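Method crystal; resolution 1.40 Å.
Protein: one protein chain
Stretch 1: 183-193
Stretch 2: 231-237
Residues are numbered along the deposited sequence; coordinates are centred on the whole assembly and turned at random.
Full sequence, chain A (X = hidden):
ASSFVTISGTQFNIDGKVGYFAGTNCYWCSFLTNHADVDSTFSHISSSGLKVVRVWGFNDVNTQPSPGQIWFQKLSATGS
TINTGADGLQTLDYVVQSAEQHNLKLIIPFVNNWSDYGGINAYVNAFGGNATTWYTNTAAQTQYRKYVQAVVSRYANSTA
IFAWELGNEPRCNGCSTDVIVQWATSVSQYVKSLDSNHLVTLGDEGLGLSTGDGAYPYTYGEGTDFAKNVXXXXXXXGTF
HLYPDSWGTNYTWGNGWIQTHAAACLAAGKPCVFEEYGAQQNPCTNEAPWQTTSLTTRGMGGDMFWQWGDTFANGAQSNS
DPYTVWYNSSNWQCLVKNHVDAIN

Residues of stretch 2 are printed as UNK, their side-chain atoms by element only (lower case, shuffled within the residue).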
# COMPACT_ATOMS: atom_id res chain seq x y z
N TRP A 183 -8.93 -6.64 -15.22
CA TRP A 183 -8.48 -7.47 -14.07
C TRP A 183 -8.88 -6.77 -12.75
O TRP A 183 -9.45 -7.45 -11.85
CB TRP A 183 -6.94 -7.56 -14.18
CG TRP A 183 -6.29 -8.21 -12.97
CD1 TRP A 183 -6.19 -9.58 -12.72
CD2 TRP A 183 -5.63 -7.55 -11.86
NE1 TRP A 183 -5.59 -9.79 -11.50
CE2 TRP A 183 -5.24 -8.54 -10.97
CE3 TRP A 183 -5.41 -6.19 -11.57
CZ2 TRP A 183 -4.54 -8.22 -9.81
CZ3 TRP A 183 -4.71 -5.89 -10.37
CH2 TRP A 183 -4.29 -6.91 -9.48
N ALA A 184 -8.66 -5.46 -12.63
CA ALA A 184 -9.01 -4.80 -11.37
C ALA A 184 -10.51 -4.78 -11.12
O ALA A 184 -10.96 -4.91 -9.95
CB ALA A 184 -8.47 -3.36 -11.37
N THR A 185 -11.31 -4.69 -12.21
CA THR A 185 -12.77 -4.75 -12.05
C THR A 185 -13.15 -6.12 -11.51
O THR A 185 -13.94 -6.21 -10.47
CB THR A 185 -13.43 -4.50 -13.45
OG1 THR A 185 -13.15 -3.18 -13.88
CG2 THR A 185 -14.95 -4.69 -13.40
N SER A 186 -12.72 -7.22 -12.10
CA SER A 186 -13.08 -8.56 -11.64
C SER A 186 -12.56 -8.89 -10.24
O SER A 186 -13.31 -9.45 -9.38
CB SER A 186 -12.54 -9.61 -12.64
OG SER A 186 -13.05 -10.88 -12.22
N VAL A 187 -11.26 -8.54 -9.95
CA VAL A 187 -10.74 -8.92 -8.63
C VAL A 187 -11.39 -8.07 -7.55
O VAL A 187 -11.70 -8.63 -6.46
CB VAL A 187 -9.20 -8.78 -8.58
CG1 VAL A 187 -8.62 -9.02 -7.18
CG2 VAL A 187 -8.51 -9.75 -9.58
N SER A 188 -11.62 -6.78 -7.76
CA SER A 188 -12.27 -5.97 -6.66
C SER A 188 -13.69 -6.46 -6.44
O SER A 188 -14.15 -6.43 -5.31
CB SER A 188 -12.20 -4.47 -6.94
OG SER A 188 -12.84 -4.08 -8.21
N GLN A 189 -14.45 -6.83 -7.49
CA GLN A 189 -15.77 -7.47 -7.27
C GLN A 189 -15.63 -8.73 -6.44
O GLN A 189 -16.47 -8.97 -5.51
CB GLN A 189 -16.47 -7.83 -8.62
CG GLN A 189 -17.00 -6.65 -9.40
CD GLN A 189 -17.51 -7.05 -10.79
OE1 GLN A 189 -17.69 -8.25 -11.07
NE2 GLN A 189 -17.78 -6.05 -11.60
N TYR A 190 -14.60 -9.56 -6.66
CA TYR A 190 -14.40 -10.77 -5.83
C TYR A 190 -14.12 -10.42 -4.39
O TYR A 190 -14.70 -11.03 -3.45
CB TYR A 190 -13.24 -11.60 -6.45
CG TYR A 190 -12.89 -12.86 -5.67
CD1 TYR A 190 -13.89 -13.83 -5.48
CD2 TYR A 190 -11.66 -13.13 -5.08
CE1 TYR A 190 -13.70 -15.01 -4.74
CE2 TYR A 190 -11.39 -14.31 -4.39
CZ TYR A 190 -12.44 -15.19 -4.20
OH TYR A 190 -12.18 -16.36 -3.44
N VAL A 191 -13.26 -9.43 -4.13
CA VAL A 191 -12.99 -9.04 -2.72
C VAL A 191 -14.27 -8.56 -2.05
O VAL A 191 -14.56 -8.99 -0.89
CB VAL A 191 -11.91 -7.91 -2.64
CG1 VAL A 191 -11.66 -7.45 -1.18
CG2 VAL A 191 -10.57 -8.41 -3.21
N LYS A 192 -15.09 -7.76 -2.73
CA LYS A 192 -16.37 -7.30 -2.15
C LYS A 192 -17.32 -8.46 -1.87
O LYS A 192 -18.16 -8.39 -0.91
CB LYS A 192 -17.04 -6.23 -3.03
CG LYS A 192 -16.23 -4.92 -3.11
CD LYS A 192 -16.29 -4.12 -1.81
CE LYS A 192 -15.89 -2.65 -2.07
NZ LYS A 192 -15.84 -1.81 -0.84
N SER A 193 -17.22 -9.56 -2.63
CA SER A 193 -18.08 -10.75 -2.39
C SER A 193 -17.66 -11.53 -1.16
O SER A 193 -18.44 -12.36 -0.63
CB SER A 193 -18.04 -11.71 -3.62
OG SER A 193 -16.90 -12.59 -3.69
N UNK A 231 -12.56 5.25 -11.86
CA UNK A 231 -13.97 5.18 -12.18
C UNK A 231 -14.56 3.80 -11.97
O UNK A 231 -15.80 3.65 -11.98
o UNK A 231 -13.19 8.92 -14.93
c UNK A 231 -13.77 7.81 -15.00
n UNK A 231 -14.16 7.21 -16.10
c UNK A 231 -14.23 5.62 -13.67
c UNK A 231 -14.00 7.12 -13.69
N UNK A 232 -13.77 2.74 -11.69
CA UNK A 232 -14.30 1.39 -11.43
C UNK A 232 -15.16 1.42 -10.16
O UNK A 232 -14.71 1.90 -9.12
c UNK A 232 -13.10 0.37 -11.31
c UNK A 232 -12.36 0.25 -12.67
c UNK A 232 -13.59 -1.00 -10.80
c UNK A 232 -11.07 -0.57 -12.59
N UNK A 233 -16.41 0.91 -10.23
CA UNK A 233 -17.34 1.09 -9.14
C UNK A 233 -16.95 0.39 -7.85
O UNK A 233 -17.24 0.91 -6.76
c UNK A 233 -21.19 -0.82 -10.47
c UNK A 233 -18.74 0.51 -9.56
c UNK A 233 -19.36 1.03 -10.82
c UNK A 233 -20.85 0.64 -10.74
n UNK A 233 -22.64 -0.99 -10.93
N UNK A 234 -16.24 -0.76 -8.00
CA UNK A 234 -15.83 -1.57 -6.84
C UNK A 234 -14.47 -1.14 -6.30
O UNK A 234 -13.93 -1.88 -5.41
o UNK A 234 -15.36 -3.25 -8.54
c UNK A 234 -15.91 -3.03 -7.25
N UNK A 235 -13.88 -0.02 -6.76
CA UNK A 235 -12.70 0.61 -6.07
C UNK A 235 -13.26 1.84 -5.40
O UNK A 235 -13.90 2.73 -6.01
c UNK A 235 -9.92 0.20 -8.82
c UNK A 235 -11.56 0.94 -7.07
c UNK A 235 -10.28 -1.27 -6.85
c UNK A 235 -10.97 -0.27 -7.78
N UNK A 236 -12.97 2.06 -4.11
CA UNK A 236 -13.58 3.12 -3.32
C UNK A 236 -12.81 4.43 -3.29
O UNK A 236 -13.34 5.49 -3.03
c UNK A 236 -14.74 1.44 -1.82
c UNK A 236 -13.81 2.60 -1.85
o UNK A 236 -14.35 0.32 -1.45
o UNK A 236 -15.92 1.62 -2.23
N UNK A 237 -11.49 4.37 -3.56
CA UNK A 237 -10.64 5.59 -3.56
C UNK A 237 -9.41 5.34 -4.44
O UNK A 237 -9.10 4.17 -4.71
c UNK A 237 -10.02 4.04 -0.54
c UNK A 237 -9.41 4.98 -1.38
c UNK A 237 -7.22 4.15 -0.66
c UNK A 237 -8.01 5.06 -1.41
c UNK A 237 -10.22 6.02 -2.12
c UNK A 237 -7.85 3.20 0.17
c UNK A 237 -9.25 3.14 0.22
O HOH W 1 -17.28 -3.28 -10.60

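Position 231 carries three side-chain carbons, the third bearing one oxygen and one nitrogen, which is a primary amide two carbons from CB. The side chain is exposed and makes no contact with stretch 1. The residue is Gln231.

At position 232 four carbons fork at the first, one arm being two carbons long. CA-to-CB points toward the helix, and the end of the long arm lies 4.0 Å from Ala184 CB and 3.6 Å from Thr185 OG1. A beta-branched, purely aliphatic side chain of this shape is isoleucine, Ile232; its CD1 makes the two approaches just described, while its CG2 lies 4.1 Å from Ser188 OG.

Position 233 has four carbons in a row ending in nitrogen. CA-to-CB points sideways, and the exposed side chain makes no contact with stretch 1. This is Lys233.

Position 234 has one carbon followed by one oxygen. That oxygen sits 2.7 Å from Ser188 OG, and CA-to-CB points toward the helix. A single carbon with a hydroxyl is serine, Ser234. Its OG also lies 2.8 Å from the oxygen of water 1, which accepts a hydrogen bond from Gln189 NE2 at 3.0 Å, so the water links the two side chains.

At position 235 four carbons fork at the second. CA-to-CB points away, yet the end of the side chain returns to within 3.7 Å of Ser188 CB. The gamma-branched chain is leucine, Leu235, and CD2 makes this approach. Its N donates to Ile232 O at 3.2 Å, closing a type I turn.

Position 236 shows two carbons, the second carrying two oxygens: a carboxylate. One oxygen lies 2.7 Å from Lys192 NZ. This is Asp236, and the close oxygen is OD2.

Position 237 has one carbon and then a ring of six carbons, with no hydroxyl. It is out of reach of the helix, and the residue is Phe237.

The contact is small, burying 364 Å² in total, and follows one side of the helix through Ala184, Thr185, Ser188, Gln189 and Lys192. The turn brings Ser234 close to Ser188, their CA atoms 5.7 Å apart, near enough for the two short hydroxyl side chains to hydrogen-bond. Ser188 OG also donates to Ala184 O at 2.7 Å, tying this meeting point to the helix backbone. Ile232 packs its aliphatic end against Ala184 one turn earlier, and the hydrogen-bonded salt bridge between Lys192 NZ and Asp236 OD2 fastens the other end.

Stretch 2 231-237: QIKSLDF
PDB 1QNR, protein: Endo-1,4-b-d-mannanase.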